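Local atomic coordinates of ribokinase (PDB entry 1VM7), a protein that probably phosphorylates D-ribose at O-5 with ATP and a divalent metal, most likely magnesium, to give D-ribose 5-phosphate. Residues A126-K130 with E131-W135; N148-P151 with F152-L156; E178-F181 with Q182-Y186. All coordinates share one frame; numbering follows the deposited sequence.

The three contacts follow one another along the chain of this pfkB-type kinase. Contact 1 lies in the loop from strand 116-121 to helix 135-138, contact 2 at the start of helix 152-161, and contact 3 in the connection between the adjacent parallel strands 165-168 and 186-187. Helix 152-161 is the piece they share. Contacts 1 and 2 have centres 10 Å apart and are probably joined by a hydrogen bond between Leu128 and Thr154; contacts 2 and 3, with centres 13 Å apart, meet where Phe152, Thr155 and Leu156 pack against Ile180. Contacts 1 and 3 do not touch. The helix thus has the loop of contact 1 and the turn of contact 3 packed against it, and Glu149, predicted to bind substrate, lies in the loop just before it.

Contact 1: residues A126-K130 with E131-W135; sequences AELKK and ELIDW
Lys130 and its neighbour Glu131 join ends across the outer side of a short 3-10 turn. In Lys130, CB rests 3.4 Å from Glu131 N, and CG, held between the backbone N and the carbonyl carbon (chi1 62°), lies 3.5 Å from Glu131 OE2. CE is 3.8 Å from Glu131 OE2, and the bend at the last torsion then turns NZ to within 2.6 Å of the same oxygen. Lys130 NZ meets OE2 on the syn side, 32° out of the carboxylate plane, in a salt bridge.

Beneath it the backbone makes two successive i to i+3 bonds, Leu132 N to Lys129 O (2.9 Å) and Ile133 N to Lys130 O. The inner side is apolar: Leu128 CD1 meets Ile133 CD1 at 3.8 Å, the two side chains crossing at about a right angle. Leu132 reaches back with CD1, only 3.1 Å from Glu127 O, a tight fit. Leu128 and Leu132 both also touch Cys74 of strand 69-75, while Ile133 lies against Val72. Ile133 CG2 sits over one face of the Trp135 indole. Asp134 OD1 then takes Thr137 N: a 3-10 turn leading into the side-chain N-cap of helix 135-138.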
ATOM      1  N   ALA A 126       8.506   4.068 -14.570  1.00 31.50           N
ATOM      2  CA  ALA A 126       9.566   3.346 -15.249  1.00 31.32           C
ATOM      3  C   ALA A 126       9.309   3.219 -16.753  1.00 31.56           C
ATOM      4  O   ALA A 126      10.193   2.825 -17.502  1.00 31.45           O
ATOM      5  CB  ALA A 126       9.732   1.961 -14.605  1.00 30.84           C
ATOM      6  N   GLU A 127       8.096   3.537 -17.187  1.00 31.60           N
ATOM      7  CA  GLU A 127       7.741   3.444 -18.574  1.00 31.94           C
ATOM      8  C   GLU A 127       7.984   4.725 -19.335  1.00 32.19           C
ATOM      9  O   GLU A 127       7.799   4.753 -20.540  1.00 33.15           O
ATOM     10  CB  GLU A 127       6.282   3.041 -18.684  1.00 31.87           C
ATOM     11  CG  GLU A 127       5.977   1.708 -18.053  1.00 32.58           C
ATOM     12  CD  GLU A 127       6.767   0.550 -18.663  1.00 34.46           C
ATOM     13  OE1 GLU A 127       6.572   0.205 -19.867  1.00 32.86           O
ATOM     14  OE2 GLU A 127       7.572  -0.045 -17.909  1.00 37.10           O
ATOM     15  N   LEU A 128       8.410   5.772 -18.648  1.00 32.81           N
ATOM     16  CA  LEU A 128       8.632   7.061 -19.261  1.00 33.21           C
ATOM     17  C   LEU A 128      10.007   7.060 -19.906  1.00 33.75           C
ATOM     18  O   LEU A 128      10.997   7.562 -19.346  1.00 33.54           O
ATOM     19  CB  LEU A 128       8.485   8.165 -18.238  1.00 32.44           C
ATOM     20  CG  LEU A 128       8.656   9.598 -18.752  1.00 33.85           C
ATOM     21  CD1 LEU A 128       8.188   9.807 -20.219  1.00 33.12           C
ATOM     22  CD2 LEU A 128       7.974  10.562 -17.807  1.00 34.42           C
ATOM     23  N   LYS A 129      10.017   6.507 -21.112  1.00 34.00           N
ATOM     24  CA  LYS A 129      11.215   6.323 -21.915  1.00 34.60           C
ATOM     25  C   LYS A 129      11.263   7.364 -23.022  1.00 34.74           C
ATOM     26  O   LYS A 129      10.263   8.059 -23.326  1.00 33.58           O
ATOM     27  CB  LYS A 129      11.224   4.912 -22.515  1.00 35.03           C
ATOM     28  CG  LYS A 129      11.346   3.785 -21.448  1.00 36.81           C
ATOM     29  CD  LYS A 129      10.782   2.471 -21.976  1.00 38.63           C
ATOM     30  CE  LYS A 129      10.678   1.408 -20.893  1.00 39.15           C
ATOM     31  NZ  LYS A 129      12.009   1.111 -20.331  1.00 41.24           N
ATOM     32  N   LYS A 130      12.434   7.446 -23.640  1.00 35.23           N
ATOM     33  CA  LYS A 130      12.727   8.521 -24.578  1.00 36.08           C
ATOM     34  C   LYS A 130      11.800   8.480 -25.789  1.00 35.89           C
ATOM     35  O   LYS A 130      11.448   9.533 -26.306  1.00 36.29           O
ATOM     36  CB  LYS A 130      14.235   8.551 -24.894  1.00 35.87           C
ATOM     37  CG  LYS A 130      14.802   7.310 -25.573  1.00 37.05           C
ATOM     38  CD  LYS A 130      16.321   7.217 -25.390  1.00 36.96           C
ATOM     39  CE  LYS A 130      16.964   6.486 -26.545  1.00 39.04           C
ATOM     40  NZ  LYS A 130      16.250   5.212 -26.882  1.00 39.72           N
ATOM     41  N   GLU A 131      11.330   7.281 -26.138  1.00 36.42           N
ATOM     42  CA  GLU A 131      10.394   7.054 -27.233  1.00 36.72           C
ATOM     43  C   GLU A 131       8.992   7.628 -27.006  1.00 36.78           C
ATOM     44  O   GLU A 131       8.226   7.781 -27.953  1.00 36.97           O
ATOM     45  CB  GLU A 131      10.315   5.559 -27.483  1.00 37.32           C
ATOM     46  CG  GLU A 131      11.626   4.972 -28.023  1.00 38.38           C
ATOM     47  CD  GLU A 131      12.630   4.639 -26.934  1.00 41.20           C
ATOM     48  OE1 GLU A 131      12.231   4.607 -25.737  1.00 42.66           O
ATOM     49  OE2 GLU A 131      13.812   4.404 -27.274  1.00 38.58           O
ATOM     50  N   LEU A 132       8.647   7.926 -25.761  1.00 36.54           N
ATOM     51  CA  LEU A 132       7.345   8.497 -25.428  1.00 36.95           C
ATOM     52  C   LEU A 132       7.326  10.033 -25.426  1.00 36.57           C
ATOM     53  O   LEU A 132       6.269  10.627 -25.368  1.00 36.94           O
ATOM     54  CB  LEU A 132       6.922   8.012 -24.035  1.00 37.16           C
ATOM     55  CG  LEU A 132       6.638   6.524 -23.871  1.00 37.55           C
ATOM     56  CD1 LEU A 132       5.942   6.305 -22.539  1.00 37.89           C
ATOM     57  CD2 LEU A 132       5.760   6.022 -25.002  1.00 37.44           C
ATOM     58  N   ILE A 133       8.496  10.661 -25.479  1.00 36.74           N
ATOM     59  CA  ILE A 133       8.597  12.110 -25.419  1.00 36.54           C
ATOM     60  C   ILE A 133       8.160  12.708 -26.750  1.00 36.78           C
ATOM     61  O   ILE A 133       8.739  12.418 -27.799  1.00 36.29           O
ATOM     62  CB  ILE A 133      10.056  12.612 -25.132  1.00 36.88           C
ATOM     63  CG1 ILE A 133      10.625  12.047 -23.816  1.00 36.60           C
ATOM     64  CG2 ILE A 133      10.098  14.142 -25.099  1.00 36.59           C
ATOM     65  CD1 ILE A 133       9.766  12.329 -22.590  1.00 38.80           C
ATOM     66  N   ASP A 134       7.130  13.543 -26.683  1.00 37.05           N
ATOM     67  CA  ASP A 134       6.683  14.319 -27.815  1.00 37.23           C
ATOM     68  C   ASP A 134       7.612  15.515 -27.966  1.00 37.40           C
ATOM     69  O   ASP A 134       7.349  16.585 -27.403  1.00 37.88           O
ATOM     70  CB  ASP A 134       5.276  14.785 -27.525  1.00 37.85           C
ATOM     71  CG  ASP A 134       4.637  15.423 -28.691  1.00 38.27           C
ATOM     72  OD1 ASP A 134       5.363  15.908 -29.596  1.00 40.52           O
ATOM     73  OD2 ASP A 134       3.387  15.429 -28.686  1.00 39.50           O
ATOM     74  N   TRP A 135       8.707  15.320 -28.696  1.00 37.28           N
ATOM     75  CA  TRP A 135       9.759  16.331 -28.815  1.00 37.67           C
ATOM     76  C   TRP A 135       9.284  17.595 -29.524  1.00 37.97           C
ATOM     77  O   TRP A 135       9.738  18.700 -29.226  1.00 38.38           O
ATOM     78  CB  TRP A 135      10.962  15.806 -29.616  1.00 38.28           C
ATOM     79  CG  TRP A 135      11.706  14.756 -28.918  1.00 39.10           C
ATOM     80  CD1 TRP A 135      11.775  13.433 -29.263  1.00 39.53           C
ATOM     81  CD2 TRP A 135      12.485  14.909 -27.723  1.00 38.98           C
ATOM     82  NE1 TRP A 135      12.554  12.753 -28.353  1.00 39.59           N
ATOM     83  CE2 TRP A 135      12.991  13.632 -27.393  1.00 39.72           C
ATOM     84  CE3 TRP A 135      12.787  15.997 -26.891  1.00 38.62           C
ATOM     85  CZ2 TRP A 135      13.799  13.412 -26.271  1.00 39.71           C
ATOM     86  CZ3 TRP A 135      13.585  15.782 -25.778  1.00 38.92           C
ATOM     87  CH2 TRP A 135      14.086  14.498 -25.479  1.00 39.22           C
TER

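Contact 2: residues N148-P151 with F152-L156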
ATOM      1  N   ASN A 148      15.199  13.023 -10.756  1.00 32.97           N
ATOM      2  CA  ASN A 148      15.792  11.721 -11.056  1.00 33.75           C
ATOM      3  C   ASN A 148      14.900  10.561 -10.640  1.00 33.96           C
ATOM      4  O   ASN A 148      15.409   9.580 -10.142  1.00 33.72           O
ATOM      5  CB  ASN A 148      17.173  11.600 -10.396  1.00 33.90           C
ATOM      6  CG  ASN A 148      17.956  10.382 -10.860  1.00 33.88           C
ATOM      7  OD1 ASN A 148      17.962  10.039 -12.033  1.00 34.19           O
ATOM      8  ND2 ASN A 148      18.656   9.755  -9.937  1.00 32.74           N
ATOM      9  N   GLU A 149      13.592  10.675 -10.893  1.00 34.21           N
ATOM     10  CA  GLU A 149      12.619   9.634 -10.533  1.00 34.74           C
ATOM     11  C   GLU A 149      11.930   8.951 -11.753  1.00 34.64           C
ATOM     12  O   GLU A 149      10.829   8.416 -11.658  1.00 34.61           O
ATOM     13  CB  GLU A 149      11.591  10.247  -9.615  1.00 34.94           C
ATOM     14  CG  GLU A 149      12.087  10.441  -8.178  1.00 35.29           C
ATOM     15  CD  GLU A 149      10.961  10.893  -7.250  1.00 34.98           C
ATOM     16  OE1 GLU A 149       9.998  11.489  -7.755  1.00 34.72           O
ATOM     17  OE2 GLU A 149      11.030  10.641  -6.024  1.00 35.27           O
ATOM     18  N   ILE A 150      12.580   9.028 -12.903  1.00 34.12           N
ATOM     19  CA  ILE A 150      12.180   8.312 -14.093  1.00 33.59           C
ATOM     20  C   ILE A 150      13.479   7.758 -14.658  1.00 33.26           C
ATOM     21  O   ILE A 150      14.573   8.037 -14.125  1.00 33.33           O
ATOM     22  CB  ILE A 150      11.415   9.239 -15.092  1.00 33.69           C
ATOM     23  CG1 ILE A 150      12.276  10.433 -15.514  1.00 34.01           C
ATOM     24  CG2 ILE A 150      10.144   9.714 -14.444  1.00 34.39           C
ATOM     25  CD1 ILE A 150      11.661  11.282 -16.582  1.00 34.08           C
ATOM     26  N   PRO A 151      13.387   6.935 -15.701  1.00 33.20           N
ATOM     27  CA  PRO A 151      14.623   6.362 -16.222  1.00 33.09           C
ATOM     28  C   PRO A 151      15.599   7.454 -16.606  1.00 32.84           C
ATOM     29  O   PRO A 151      15.198   8.435 -17.240  1.00 32.68           O
ATOM     30  CB  PRO A 151      14.133   5.608 -17.471  1.00 32.60           C
ATOM     31  CG  PRO A 151      12.760   5.248 -17.158  1.00 32.10           C
ATOM     32  CD  PRO A 151      12.224   6.455 -16.478  1.00 32.86           C
ATOM     33  N   PHE A 152      16.852   7.319 -16.183  1.00 33.14           N
ATOM     34  CA  PHE A 152      17.787   8.405 -16.351  1.00 33.27           C
ATOM     35  C   PHE A 152      17.944   8.749 -17.833  1.00 33.19           C
ATOM     36  O   PHE A 152      18.077   9.906 -18.212  1.00 32.48           O
ATOM     37  CB  PHE A 152      19.145   8.060 -15.758  1.00 34.17           C
ATOM     38  CG  PHE A 152      20.085   9.194 -15.830  1.00 34.18           C
ATOM     39  CD1 PHE A 152      19.846  10.330 -15.066  1.00 33.69           C
ATOM     40  CD2 PHE A 152      21.136   9.186 -16.739  1.00 33.59           C
ATOM     41  CE1 PHE A 152      20.686  11.418 -15.140  1.00 34.76           C
ATOM     42  CE2 PHE A 152      21.986  10.280 -16.829  1.00 34.34           C
ATOM     43  CZ  PHE A 152      21.760  11.399 -16.029  1.00 34.87           C
ATOM     44  N   GLU A 153      17.909   7.732 -18.675  1.00 33.63           N
ATOM     45  CA  GLU A 153      18.085   7.938 -20.112  1.00 34.75           C
ATOM     46  C   GLU A 153      17.106   8.946 -20.680  1.00 33.90           C
ATOM     47  O   GLU A 153      17.400   9.622 -21.680  1.00 34.00           O
ATOM     48  CB  GLU A 153      17.907   6.637 -20.909  1.00 35.13           C
ATOM     49  CG  GLU A 153      16.465   6.076 -20.854  1.00 39.66           C
ATOM     50  CD  GLU A 153      16.073   5.313 -22.100  1.00 43.03           C
ATOM     51  OE1 GLU A 153      16.952   4.636 -22.660  1.00 45.61           O
ATOM     52  OE2 GLU A 153      14.884   5.399 -22.509  1.00 45.27           O
ATOM     53  N   THR A 154      15.921   9.011 -20.074  1.00 32.94           N
ATOM     54  CA  THR A 154      14.900   9.927 -20.536  1.00 31.80           C
ATOM     55  C   THR A 154      15.243  11.316 -20.058  1.00 31.34           C
ATOM     56  O   THR A 154      15.269  12.261 -20.837  1.00 30.96           O
ATOM     57  CB  THR A 154      13.506   9.527 -20.049  1.00 31.69           C
ATOM     58  OG1 THR A 154      13.153   8.287 -20.650  1.00 29.76           O
ATOM     59  CG2 THR A 154      12.454  10.574 -20.455  1.00 30.81           C
ATOM     60  N   THR A 155      15.521  11.426 -18.768  1.00 31.44           N
ATOM     61  CA  THR A 155      15.971  12.671 -18.183  1.00 31.21           C
ATOM     62  C   THR A 155      17.154  13.198 -18.980  1.00 30.94           C
ATOM     63  O   THR A 155      17.156  14.343 -19.406  1.00 31.23           O
ATOM     64  CB  THR A 155      16.361  12.456 -16.704  1.00 31.27           C
ATOM     65  OG1 THR A 155      15.194  12.102 -15.978  1.00 30.88           O
ATOM     66  CG2 THR A 155      16.982  13.713 -16.075  1.00 31.88           C
ATOM     67  N   LEU A 156      18.145  12.352 -19.197  1.00 30.30           N
ATOM     68  CA  LEU A 156      19.332  12.763 -19.903  1.00 30.70           C
ATOM     69  C   LEU A 156      19.019  13.252 -21.332  1.00 31.18           C
ATOM     70  O   LEU A 156      19.515  14.286 -21.781  1.00 30.48           O
ATOM     71  CB  LEU A 156      20.323  11.604 -19.949  1.00 30.56           C
ATOM     72  CG  LEU A 156      21.581  11.805 -20.782  1.00 30.24           C
ATOM     73  CD1 LEU A 156      22.325  13.083 -20.382  1.00 29.59           C
ATOM     74  CD2 LEU A 156      22.462  10.571 -20.623  1.00 30.04           C
TER
HETATM   75  O   HOH W   1      15.832  10.492 -14.238  1.00 29.53           O
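Asn148 and Phe152 both set CG anti to the backbone N (chi1 -170° and -176°), and these torsions carry the amide of the first to the ring of the second. Asn148 OD1 comes in at the ring edge, near its plane, 3.6 Å from Phe152 CD1, with amide and ring planes 84° apart. Ile150 puts CG1 between its backbone N and carbonyl carbon, which lays the branch against the first turn of the helix: CG1 is 3.4 Å from Thr155 OG1, and CD1 goes on to meet Thr154 CG2 at 4.0 Å.

Pro151 occupies the N-cap position, and its carbonyl starts the helical bonding. Thr154 N bonds to Pro151 O at 3.0 Å, and Thr155 N adds a weak bond to the same oxygen. Pro151 CB touches Glu153 CG at 4.1 Å.

One water sits between loop and helix. It lies within bonding distance of three oxygens, Asn148 OD1 at 3.1 Å, Ile150 O at 2.8 Å and Thr155 OG1 at a notably short 2.5 Å. With two hydrogens to give, it may not serve every acceptor around it at once.

The other polar ends have partners in further parts of the chain. Asn148 ND2 bonds to Pro172 O, and Thr154 OG1 to Leu128 O; Glu149 OE1, in a residue predicted to bind substrate, takes Ser22 OG and Lys53 N. Thr155 OG1 has a weak second partner in Gln147 O, and the water adds to these bonds. The chemistry implies that polar links, Pro151 O with the helix N-H groups and the water, work beside the packing of Ile150 and Pro151; Asn148 OD1 probably gains a little more from the slightly positive rim of the phenyl ring.

Contact 3: residues E178-F181 with Q182-Y186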
ATOM      1  N   GLU A 178      27.483  11.279 -15.511  1.00 36.37           N
ATOM      2  CA  GLU A 178      28.199  12.540 -15.662  1.00 36.47           C
ATOM      3  C   GLU A 178      27.802  13.349 -16.893  1.00 35.61           C
ATOM      4  O   GLU A 178      27.972  14.572 -16.944  1.00 35.27           O
ATOM      5  CB  GLU A 178      29.705  12.239 -15.769  1.00 36.45           C
ATOM      6  CG  GLU A 178      30.603  13.457 -15.700  1.00 37.66           C
ATOM      7  CD  GLU A 178      32.036  13.078 -15.425  1.00 38.32           C
ATOM      8  OE1 GLU A 178      32.585  12.271 -16.200  1.00 41.51           O
ATOM      9  OE2 GLU A 178      32.612  13.554 -14.425  1.00 41.76           O
ATOM     10  N   GLU A 179      27.297  12.660 -17.906  1.00 34.88           N
ATOM     11  CA  GLU A 179      27.058  13.286 -19.194  1.00 34.76           C
ATOM     12  C   GLU A 179      26.036  14.414 -19.101  1.00 33.85           C
ATOM     13  O   GLU A 179      26.082  15.353 -19.899  1.00 33.80           O
ATOM     14  CB  GLU A 179      26.614  12.245 -20.233  1.00 35.04           C
ATOM     15  CG  GLU A 179      26.559  12.747 -21.674  1.00 36.16           C
ATOM     16  CD  GLU A 179      25.823  11.786 -22.627  1.00 36.95           C
ATOM     17  OE1 GLU A 179      25.639  10.583 -22.293  1.00 39.83           O
ATOM     18  OE2 GLU A 179      25.427  12.246 -23.724  1.00 37.24           O
ATOM     19  N   ILE A 180      25.117  14.327 -18.128  1.00 32.73           N
ATOM     20  CA  ILE A 180      24.005  15.259 -18.053  1.00 31.76           C
ATOM     21  C   ILE A 180      24.441  16.683 -17.717  1.00 31.17           C
ATOM     22  O   ILE A 180      23.827  17.645 -18.183  1.00 30.66           O
ATOM     23  CB  ILE A 180      22.904  14.774 -17.036  1.00 31.99           C
ATOM     24  CG1 ILE A 180      21.597  15.524 -17.255  1.00 32.25           C
ATOM     25  CG2 ILE A 180      23.377  14.907 -15.573  1.00 32.00           C
ATOM     26  CD1 ILE A 180      20.434  14.783 -16.766  1.00 32.33           C
ATOM     27  N   PHE A 181      25.514  16.816 -16.953  1.00 30.98           N
ATOM     28  CA  PHE A 181      25.855  18.083 -16.297  1.00 31.16           C
ATOM     29  C   PHE A 181      26.148  19.225 -17.266  1.00 31.31           C
ATOM     30  O   PHE A 181      25.744  20.355 -17.027  1.00 31.55           O
ATOM     31  CB  PHE A 181      27.022  17.855 -15.325  1.00 30.90           C
ATOM     32  CG  PHE A 181      26.691  16.903 -14.209  1.00 30.41           C
ATOM     33  CD1 PHE A 181      25.720  17.232 -13.273  1.00 32.01           C
ATOM     34  CD2 PHE A 181      27.314  15.670 -14.103  1.00 31.08           C
ATOM     35  CE1 PHE A 181      25.391  16.366 -12.242  1.00 31.07           C
ATOM     36  CE2 PHE A 181      26.992  14.805 -13.073  1.00 31.89           C
ATOM     37  CZ  PHE A 181      26.012  15.162 -12.139  1.00 30.89           C
ATOM     38  N   GLN A 182      26.843  18.916 -18.355  1.00 31.54           N
ATOM     39  CA  GLN A 182      27.223  19.914 -19.366  1.00 32.25           C
ATOM     40  C   GLN A 182      25.999  20.541 -20.056  1.00 32.57           C
ATOM     41  O   GLN A 182      26.082  21.649 -20.595  1.00 32.47           O
ATOM     42  CB  GLN A 182      28.136  19.282 -20.434  1.00 32.15           C
ATOM     43  CG  GLN A 182      27.375  18.290 -21.310  1.00 33.03           C
ATOM     44  CD  GLN A 182      28.254  17.335 -22.052  1.00 32.65           C
ATOM     45  OE1 GLN A 182      29.017  17.746 -22.910  1.00 32.96           O
ATOM     46  NE2 GLN A 182      28.125  16.040 -21.754  1.00 32.94           N
ATOM     47  N   TYR A 183      24.874  19.827 -20.028  1.00 32.56           N
ATOM     48  CA  TYR A 183      23.616  20.297 -20.610  1.00 32.71           C
ATOM     49  C   TYR A 183      22.742  21.116 -19.658  1.00 32.60           C
ATOM     50  O   TYR A 183      21.708  21.633 -20.074  1.00 33.23           O
ATOM     51  CB  TYR A 183      22.816  19.111 -21.150  1.00 32.29           C
ATOM     52  CG  TYR A 183      23.578  18.348 -22.199  1.00 32.64           C
ATOM     53  CD1 TYR A 183      23.925  18.959 -23.410  1.00 33.13           C
ATOM     54  CD2 TYR A 183      23.974  17.042 -21.985  1.00 31.80           C
ATOM     55  CE1 TYR A 183      24.648  18.273 -24.385  1.00 32.14           C
ATOM     56  CE2 TYR A 183      24.691  16.355 -22.943  1.00 31.86           C
ATOM     57  CZ  TYR A 183      25.014  16.970 -24.153  1.00 32.50           C
ATOM     58  OH  TYR A 183      25.748  16.283 -25.105  1.00 32.87           O
ATOM     59  N   LEU A 184      23.175  21.273 -18.409  1.00 32.43           N
ATOM     60  CA  LEU A 184      22.364  21.926 -17.387  1.00 32.11           C
ATOM     61  C   LEU A 184      22.579  23.421 -17.311  1.00 31.81           C
ATOM     62  O   LEU A 184      23.708  23.895 -17.328  1.00 31.75           O
ATOM     63  CB  LEU A 184      22.715  21.377 -16.010  1.00 32.10           C
ATOM     64  CG  LEU A 184      22.547  19.881 -15.789  1.00 32.61           C
ATOM     65  CD1 LEU A 184      22.638  19.631 -14.318  1.00 31.67           C
ATOM     66  CD2 LEU A 184      21.228  19.337 -16.404  1.00 32.20           C
ATOM     67  N   ASP A 185      21.482  24.150 -17.172  1.00 31.71           N
ATOM     68  CA  ASP A 185      21.521  25.569 -16.831  1.00 32.05           C
ATOM     69  C   ASP A 185      21.471  25.743 -15.307  1.00 31.56           C
ATOM     70  O   ASP A 185      22.114  26.615 -14.750  1.00 31.30           O
ATOM     71  CB  ASP A 185      20.384  26.308 -17.559  1.00 32.23           C
ATOM     72  CG  ASP A 185      20.599  26.323 -19.072  1.00 33.73           C
ATOM     73  OD1 ASP A 185      21.459  27.089 -19.530  1.00 34.99           O
ATOM     74  OD2 ASP A 185      19.959  25.543 -19.799  1.00 36.87           O
ATOM     75  N   TYR A 186      20.714  24.881 -14.642  1.00 31.54           N
ATOM     76  CA  TYR A 186      20.630  24.864 -13.181  1.00 31.29           C
ATOM     77  C   TYR A 186      20.717  23.441 -12.660  1.00 31.41           C
ATOM     78  O   TYR A 186      20.008  22.535 -13.142  1.00 31.38           O
ATOM     79  CB  TYR A 186      19.324  25.518 -12.676  1.00 31.26           C
ATOM     80  CG  TYR A 186      19.266  26.994 -12.932  1.00 31.33           C
ATOM     81  CD1 TYR A 186      18.757  27.487 -14.121  1.00 31.02           C
ATOM     82  CD2 TYR A 186      19.760  27.901 -12.006  1.00 32.26           C
ATOM     83  CE1 TYR A 186      18.719  28.828 -14.378  1.00 31.11           C
ATOM     84  CE2 TYR A 186      19.745  29.257 -12.266  1.00 31.63           C
ATOM     85  CZ  TYR A 186      19.209  29.717 -13.454  1.00 31.69           C
ATOM     86  OH  TYR A 186      19.180  31.071 -13.740  1.00 31.91           O
TER
HETATM   87  O   HOH W   2      28.492  16.824 -18.582  1.00 40.23           O
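Gln182 folds back over Glu179 in a helix-like turn that belongs to the crossover between the neighbouring parallel strands 165-168 and 186-187 of the large sheet. Its CG stands between the backbone N and the carbonyl carbon (chi1 69°), and the extended chain beyond brings NE2 to Glu179 O at 2.8 Å. The bond is nearly straight (170°) and uses a lone pair in the carbonyl plane, with the acceptor lying in the amide plane as well; this fixes the rotation of the amide. Gln182 N gives its hydrogen to a water at 2.7 Å, which in turn donates to Glu178 O, so water stands where an alpha-helix would have a direct i to i+4 bond.

Tyr183 N bonds to Ile180 O at 3.0 Å. The Tyr183 ring meets Glu179 O obliquely, CD2 lying 3.4 Å from that oxygen, and Gln182 CG covers one ring face.

Leu184 N continues the series with a bond to Phe181 O. Its side chain points into the apolar side, where Phe181 also meets its edge-to-face partner Phe201 and Ile180 packs on Phe152 of helix 152-161. Leu184 CD2 meets Ile180 CG1 at 3.9 Å. Leu184 CD1 meets Phe181 CD1 at 4.0 Å, the two side chains lying side by side and pointing the same way.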